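Local coordinates for extracellular ligand-binding receptor (Rhodopseudomonas palustris, PDB 3SG0), which probably serves as the solute-binding component of a transport system, capturing small aromatic acids such as benzoylformate between its two lobes, at residues A159-D169 against G187-R198. Sequence-based numbering, arbitrary orientation.
Sequences AKKVGYIGFSD and GFELTTHEVYAR. With 173 (benzoyl-formic acid), chain B.
D169 OD2 accepts two hydrogen bonds of a salt bridge, side-on from R198 NE (3.0 Å) and NH2 (3.0 Å), in the guanidinium plane but with the carboxylate twisted out of it. D169 OD1 meanwhile caps G172 N at the start of helix 170-186. The CE2 side of the F167 ring overlaps the rim of one guanidinium face, planes 28° apart, and R198 CG makes a CH-pi contact 3.5 Å from the ring centroid. The extended CG-to-NE chain runs across the phenyl face; the bonds to D169 and benzoylformate, NH2 to O1A at 2.8 Å and NH1 to the keto oxygen O2, hold the guanidinium's rotation. Beyond F167, the Y196 ring packs obliquely, its OH hydrogen-bonded to S222 OG and P226 O. Away from the ligand, strands 161-167 and 189-196 pair in parallel, but the register slips by one between V162 and I165. In this break Y164 O accepts T192 OG1 (2.8 Å) and E194 N from opposite faces of its carbonyl plane. At the far end two bends in the K160 side chain (chi2 -64°, chi3 -68°) fold it back, and NZ donates a 2.7 Å hydrogen bond to G187 O in the carbonyl plane. The two strands and helix 170-186 form a beta-alpha-beta unit of a periplasmic-binding-protein lobe, with ligand-binding R198 in the loop just past strand 189-196.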
ATOM      1  N   ALA A 159      22.721  -7.721 -13.734  1.00 21.23           N
ATOM      2  CA  ALA A 159      22.143  -6.857 -14.760  1.00 19.12           C
ATOM      3  C   ALA A 159      22.916  -5.544 -14.845  1.00 19.31           C
ATOM      4  O   ALA A 159      23.249  -4.949 -13.822  1.00 21.51           O
ATOM      5  CB  ALA A 159      20.667  -6.592 -14.471  1.00 19.25           C
ATOM      6  N   LYS A 160      23.204  -5.090 -16.062  1.00 18.65           N
ATOM      7  CA  LYS A 160      23.912  -3.826 -16.248  1.00 19.54           C
ATOM      8  C   LYS A 160      23.045  -2.759 -16.910  1.00 20.31           C
ATOM      9  O   LYS A 160      23.282  -1.565 -16.736  1.00 22.65           O
ATOM     10  CB  LYS A 160      25.186  -4.041 -17.070  1.00 24.78           C
ATOM     11  CG  LYS A 160      26.124  -5.092 -16.496  1.00 29.83           C
ATOM     12  CD  LYS A 160      26.663  -4.686 -15.131  1.00 34.73           C
ATOM     13  CE  LYS A 160      27.595  -3.491 -15.233  1.00 40.59           C
ATOM     14  NZ  LYS A 160      28.284  -3.216 -13.938  1.00 42.86           N
ATOM     15  N   LYS A 161      22.047  -3.196 -17.672  1.00 19.20           N
ATOM     16  CA  LYS A 161      21.117  -2.280 -18.323  1.00 18.81           C
ATOM     17  C   LYS A 161      19.693  -2.651 -17.942  1.00 16.19           C
ATOM     18  O   LYS A 161      19.261  -3.779 -18.169  1.00 17.51           O
ATOM     19  CB  LYS A 161      21.288  -2.317 -19.845  1.00 18.44           C
ATOM     20  CG  LYS A 161      22.637  -1.791 -20.320  1.00 23.38           C
ATOM     21  CD  LYS A 161      22.683  -1.644 -21.834  1.00 33.59           C
ATOM     22  CE  LYS A 161      22.602  -2.994 -22.531  1.00 41.23           C
ATOM     23  NZ  LYS A 161      22.617  -2.855 -24.017  1.00 46.02           N
ATOM     24  N   VAL A 162      18.971  -1.697 -17.360  1.00 15.79           N
ATOM     25  CA  VAL A 162      17.621  -1.943 -16.858  1.00 15.15           C
ATOM     26  C   VAL A 162      16.649  -0.937 -17.460  1.00 13.86           C
ATOM     27  O   VAL A 162      16.811   0.267 -17.284  1.00 14.90           O
ATOM     28  CB  VAL A 162      17.584  -1.862 -15.316  1.00 13.79           C
ATOM     29  CG1 VAL A 162      16.170  -2.104 -14.798  1.00 14.96           C
ATOM     30  CG2 VAL A 162      18.564  -2.859 -14.708  1.00 16.83           C
ATOM     31  N   GLY A 163      15.660  -1.430 -18.196  1.00 13.74           N
ATOM     32  CA  GLY A 163      14.622  -0.565 -18.733  1.00 13.73           C
ATOM     33  C   GLY A 163      13.651  -0.155 -17.641  1.00 11.90           C
ATOM     34  O   GLY A 163      13.592  -0.792 -16.591  1.00 12.01           O
ATOM     35  N   TYR A 164      12.889   0.908 -17.876  1.00 11.58           N
ATOM     36  CA  TYR A 164      11.918   1.365 -16.891  1.00 11.39           C
ATOM     37  C   TYR A 164      10.630   1.860 -17.538  1.00 10.54           C
ATOM     38  O   TYR A 164      10.658   2.666 -18.475  1.00 11.19           O
ATOM     39  CB  TYR A 164      12.511   2.485 -16.027  1.00 12.17           C
ATOM     40  CG  TYR A 164      11.527   3.034 -15.024  1.00 10.82           C
ATOM     41  CD1 TYR A 164      10.584   3.988 -15.393  1.00 12.16           C
ATOM     42  CD2 TYR A 164      11.519   2.578 -13.711  1.00 11.90           C
ATOM     43  CE1 TYR A 164       9.664   4.481 -14.476  1.00 12.02           C
ATOM     44  CE2 TYR A 164      10.613   3.065 -12.794  1.00 12.33           C
ATOM     45  CZ  TYR A 164       9.688   4.008 -13.182  1.00 11.19           C
ATOM     46  OH  TYR A 164       8.797   4.467 -12.240  1.00 12.87           O
ATOM     47  N   ILE A 165       9.501   1.393 -17.014  1.00 10.35           N
ATOM     48  CA  ILE A 165       8.209   2.015 -17.290  1.00 10.09           C
ATOM     49  C   ILE A 165       7.437   2.069 -15.981  1.00  8.95           C
ATOM     50  O   ILE A 165       7.477   1.129 -15.189  1.00 10.05           O
ATOM     51  CB  ILE A 165       7.400   1.260 -18.374  1.00 10.13           C
ATOM     52  CG1 ILE A 165       6.076   1.975 -18.651  1.00 11.11           C
ATOM     53  CG2 ILE A 165       7.181  -0.207 -18.003  1.00 12.06           C
ATOM     54  CD1 ILE A 165       5.310   1.410 -19.839  1.00 11.97           C
ATOM     55  N   GLY A 166       6.745   3.172 -15.736  1.00  9.29           N
ATOM     56  CA  GLY A 166       5.971   3.280 -14.512  1.00  9.59           C
ATOM     57  C   GLY A 166       4.835   4.264 -14.678  1.00  9.04           C
ATOM     58  O   GLY A 166       4.750   4.972 -15.688  1.00  9.90           O
ATOM     59  N   PHE A 167       3.955   4.319 -13.691  1.00  8.49           N
ATOM     60  CA  PHE A 167       2.855   5.265 -13.747  1.00  9.12           C
ATOM     61  C   PHE A 167       3.391   6.695 -13.749  1.00  9.14           C
ATOM     62  O   PHE A 167       4.358   7.023 -13.047  1.00  9.55           O
ATOM     63  CB  PHE A 167       1.954   5.132 -12.524  1.00  9.49           C
ATOM     64  CG  PHE A 167       1.059   3.911 -12.510  1.00  7.80           C
ATOM     65  CD1 PHE A 167       0.603   3.295 -13.675  1.00  8.90           C
ATOM     66  CD2 PHE A 167       0.630   3.417 -11.289  1.00  9.31           C
ATOM     67  CE1 PHE A 167      -0.254   2.194 -13.599  1.00  9.13           C
ATOM     68  CE2 PHE A 167      -0.217   2.337 -11.207  1.00  9.12           C
ATOM     69  CZ  PHE A 167      -0.672   1.723 -12.355  1.00  9.39           C
ATOM     70  N   SER A 168       2.709   7.559 -14.493  1.00 10.07           N
ATOM     71  CA  SER A 168       3.000   8.989 -14.504  1.00 10.43           C
ATOM     72  C   SER A 168       2.328   9.676 -13.312  1.00 10.54           C
ATOM     73  O   SER A 168       1.496  10.576 -13.479  1.00 12.94           O
ATOM     74  CB  SER A 168       2.535   9.610 -15.821  1.00 12.24           C
ATOM     75  OG  SER A 168       1.225   9.173 -16.128  1.00 13.09           O
ATOM     76  N   ASP A 169       2.669   9.233 -12.108  1.00 10.29           N
ATOM     77  CA  ASP A 169       2.150   9.846 -10.894  1.00 10.84           C
ATOM     78  C   ASP A 169       3.163   9.669  -9.775  1.00 10.07           C
ATOM     79  O   ASP A 169       4.252   9.126  -9.997  1.00 10.81           O
ATOM     80  CB  ASP A 169       0.765   9.291 -10.518  1.00 10.90           C
ATOM     81  CG  ASP A 169       0.778   7.811 -10.151  1.00 10.61           C
ATOM     82  OD1 ASP A 169       1.815   7.283  -9.703  1.00 11.85           O
ATOM     83  OD2 ASP A 169      -0.290   7.175 -10.299  1.00 11.86           O
ATOM     84  N   GLY A 187      25.794  -0.145  -9.915  1.00 26.74           N
ATOM     85  CA  GLY A 187      26.517  -0.680 -11.054  1.00 29.16           C
ATOM     86  C   GLY A 187      25.672  -1.016 -12.269  1.00 28.10           C
ATOM     87  O   GLY A 187      26.112  -1.752 -13.147  1.00 30.63           O
ATOM     88  N   PHE A 188      24.453  -0.492 -12.329  1.00 23.16           N
ATOM     89  CA  PHE A 188      23.668  -0.615 -13.552  1.00 25.17           C
ATOM     90  C   PHE A 188      23.163   0.745 -14.005  1.00 20.35           C
ATOM     91  O   PHE A 188      23.262   1.726 -13.272  1.00 22.06           O
ATOM     92  CB  PHE A 188      22.528  -1.646 -13.418  1.00 22.62           C
ATOM     93  CG  PHE A 188      21.478  -1.299 -12.390  1.00 20.65           C
ATOM     94  CD1 PHE A 188      20.432  -0.445 -12.704  1.00 21.28           C
ATOM     95  CD2 PHE A 188      21.512  -1.868 -11.128  1.00 22.61           C
ATOM     96  CE1 PHE A 188      19.456  -0.145 -11.764  1.00 20.24           C
ATOM     97  CE2 PHE A 188      20.538  -1.574 -10.187  1.00 21.81           C
ATOM     98  CZ  PHE A 188      19.511  -0.710 -10.509  1.00 20.50           C
ATOM     99  N   GLU A 189      22.666   0.813 -15.232  1.00 23.80           N
ATOM    100  CA  GLU A 189      22.080   2.049 -15.726  1.00 25.95           C
ATOM    101  C   GLU A 189      20.615   1.829 -16.078  1.00 20.35           C
ATOM    102  O   GLU A 189      20.244   0.772 -16.588  1.00 21.38           O
ATOM    103  CB  GLU A 189      22.845   2.574 -16.945  1.00 35.24           C
ATOM    104  CG  GLU A 189      22.489   1.893 -18.255  1.00 43.91           C
ATOM    105  CD  GLU A 189      23.161   2.541 -19.452  1.00 52.57           C
ATOM    106  OE1 GLU A 189      22.449   3.147 -20.281  1.00 54.92           O
ATOM    107  OE2 GLU A 189      24.402   2.441 -19.565  1.00 54.90           O
ATOM    108  N   LEU A 190      19.788   2.827 -15.783  1.00 19.76           N
ATOM    109  CA  LEU A 190      18.407   2.842 -16.248  1.00 17.93           C
ATOM    110  C   LEU A 190      18.398   3.364 -17.676  1.00 19.16           C
ATOM    111  O   LEU A 190      18.806   4.499 -17.925  1.00 25.99           O
ATOM    112  CB  LEU A 190      17.550   3.753 -15.373  1.00 22.58           C
ATOM    113  CG  LEU A 190      17.215   3.264 -13.965  1.00 23.69           C
ATOM    114  CD1 LEU A 190      16.276   4.245 -13.281  1.00 24.50           C
ATOM    115  CD2 LEU A 190      16.588   1.882 -14.016  1.00 21.92           C
ATOM    116  N   THR A 191      17.933   2.541 -18.611  1.00 17.40           N
ATOM    117  CA  THR A 191      18.022   2.878 -20.031  1.00 18.30           C
ATOM    118  C   THR A 191      16.878   3.759 -20.529  1.00 16.54           C
ATOM    119  O   THR A 191      16.984   4.364 -21.602  1.00 18.23           O
ATOM    120  CB  THR A 191      18.051   1.622 -20.916  1.00 19.87           C
ATOM    121  OG1 THR A 191      16.777   0.967 -20.857  1.00 18.61           O
ATOM    122  CG2 THR A 191      19.139   0.671 -20.464  1.00 23.15           C
ATOM    123  N   THR A 192      15.783   3.810 -19.774  1.00 16.04           N
ATOM    124  CA  THR A 192      14.629   4.620 -20.160  1.00 14.61           C
ATOM    125  C   THR A 192      13.956   5.205 -18.939  1.00 14.07           C
ATOM    126  O   THR A 192      14.229   4.803 -17.806  1.00 14.84           O
ATOM    127  CB  THR A 192      13.543   3.815 -20.919  1.00 14.43           C
ATOM    128  OG1 THR A 192      13.003   2.792 -20.068  1.00 17.65           O
ATOM    129  CG2 THR A 192      14.082   3.199 -22.196  1.00 18.04           C
ATOM    130  N   HIS A 193      13.053   6.145 -19.192  1.00 14.37           N
ATOM    131  CA  HIS A 193      12.129   6.644 -18.189  1.00 14.32           C
ATOM    132  C   HIS A 193      10.763   6.770 -18.859  1.00 14.61           C
ATOM    133  O   HIS A 193      10.271   7.874 -19.094  1.00 16.81           O
ATOM    134  CB  HIS A 193      12.598   7.996 -17.645  1.00 15.87           C
ATOM    135  CG  HIS A 193      11.729   8.547 -16.554  1.00 17.06           C
ATOM    136  ND1 HIS A 193      11.922   9.800 -16.015  1.00 23.75           N
ATOM    137  CD2 HIS A 193      10.672   8.015 -15.894  1.00 14.89           C
ATOM    138  CE1 HIS A 193      11.018  10.020 -15.076  1.00 25.76           C
ATOM    139  NE2 HIS A 193      10.243   8.954 -14.989  1.00 17.73           N
ATOM    140  N   GLU A 194      10.163   5.630 -19.191  1.00 11.92           N
ATOM    141  CA  GLU A 194       8.855   5.628 -19.839  1.00 11.86           C
ATOM    142  C   GLU A 194       7.773   5.657 -18.781  1.00 10.58           C
ATOM    143  O   GLU A 194       7.943   5.106 -17.682  1.00 11.07           O
ATOM    144  CB  GLU A 194       8.688   4.400 -20.732  1.00 11.68           C
ATOM    145  CG  GLU A 194       9.631   4.382 -21.927  1.00 14.26           C
ATOM    146  CD  GLU A 194       9.448   5.582 -22.833  1.00 14.43           C
ATOM    147  OE1 GLU A 194       8.309   5.848 -23.258  1.00 15.44           O
ATOM    148  OE2 GLU A 194      10.449   6.270 -23.122  1.00 18.63           O
ATOM    149  N   VAL A 195       6.652   6.284 -19.117  1.00 10.40           N
ATOM    150  CA  VAL A 195       5.530   6.367 -18.198  1.00 10.84           C
ATOM    151  C   VAL A 195       4.212   6.081 -18.914  1.00  9.75           C
ATOM    152  O   VAL A 195       4.120   6.172 -20.141  1.00 10.64           O
ATOM    153  CB  VAL A 195       5.461   7.748 -17.492  1.00 11.19           C
ATOM    154  CG1 VAL A 195       6.717   7.996 -16.656  1.00 12.93           C
ATOM    155  CG2 VAL A 195       5.231   8.871 -18.492  1.00 13.55           C
ATOM    156  N   TYR A 196       3.196   5.731 -18.133  1.00  9.98           N
ATOM    157  CA  TYR A 196       1.848   5.575 -18.646  1.00  9.55           C
ATOM    158  C   TYR A 196       0.854   5.923 -17.565  1.00  9.82           C
ATOM    159  O   TYR A 196       1.192   5.921 -16.375  1.00 10.46           O
ATOM    160  CB  TYR A 196       1.599   4.174 -19.209  1.00 10.51           C
ATOM    161  CG  TYR A 196       1.435   3.015 -18.241  1.00  8.62           C
ATOM    162  CD1 TYR A 196       0.237   2.302 -18.190  1.00 10.10           C
ATOM    163  CD2 TYR A 196       2.495   2.570 -17.459  1.00  9.17           C
ATOM    164  CE1 TYR A 196       0.083   1.202 -17.359  1.00  9.40           C
ATOM    165  CE2 TYR A 196       2.351   1.472 -16.622  1.00  9.68           C
ATOM    166  CZ  TYR A 196       1.146   0.790 -16.582  1.00  8.93           C
ATOM    167  OH  TYR A 196       1.021  -0.314 -15.756  1.00  9.76           O
ATOM    168  N   ALA A 197      -0.367   6.243 -17.983  1.00  9.91           N
ATOM    169  CA  ALA A 197      -1.440   6.543 -17.053  1.00 10.40           C
ATOM    170  C   ALA A 197      -2.201   5.267 -16.721  1.00  9.70           C
ATOM    171  O   ALA A 197      -2.279   4.348 -17.532  1.00 10.50           O
ATOM    172  CB  ALA A 197      -2.363   7.595 -17.623  1.00 11.84           C
ATOM    173  N   ARG A 198      -2.753   5.203 -15.513  1.00 10.26           N
ATOM    174  CA  ARG A 198      -3.282   3.937 -15.000  1.00 10.23           C
ATOM    175  C   ARG A 198      -4.331   3.282 -15.895  1.00 10.30           C
ATOM    176  O   ARG A 198      -4.374   2.052 -15.994  1.00 11.24           O
ATOM    177  CB  ARG A 198      -3.815   4.089 -13.567  1.00 10.82           C
ATOM    178  CG  ARG A 198      -2.794   4.623 -12.579  1.00 10.68           C
ATOM    179  CD  ARG A 198      -3.130   4.243 -11.124  1.00 11.91           C
ATOM    180  NE  ARG A 198      -2.167   4.855 -10.214  1.00 11.78           N
ATOM    181  CZ  ARG A 198      -1.788   4.372  -9.035  1.00 11.69           C
ATOM    182  NH1 ARG A 198      -2.292   3.238  -8.554  1.00 11.51           N
ATOM    183  NH2 ARG A 198      -0.882   5.039  -8.337  1.00 11.52           N
TER
HETATM  184  O1B 173 B 384       0.133   4.029  -3.580  1.00  9.35           O
HETATM  185  C1  173 B 384      -0.350   3.710  -4.633  1.00 11.26           C
HETATM  186  O1A 173 B 384      -0.730   4.626  -5.606  1.00 10.35           O
HETATM  187  C2  173 B 384      -0.355   2.267  -5.062  1.00 11.86           C
HETATM  188  O2  173 B 384      -0.581   1.973  -6.198  1.00 15.69           O
HETATM  189  C1G 173 B 384      -0.130   1.237  -3.999  1.00 11.71           C
HETATM  190  C2D 173 B 384      -0.868   1.369  -2.671  1.00 10.89           C
HETATM  191  C2E 173 B 384      -0.633   0.351  -1.574  1.00  9.81           C
HETATM  192  C3  173 B 384       0.357  -0.787  -1.814  1.00 11.76           C
HETATM  193  C1E 173 B 384       1.092  -0.891  -3.165  1.00 11.97           C
HETATM  194  C1D 173 B 384       0.852   0.114  -4.272  1.00 13.63           C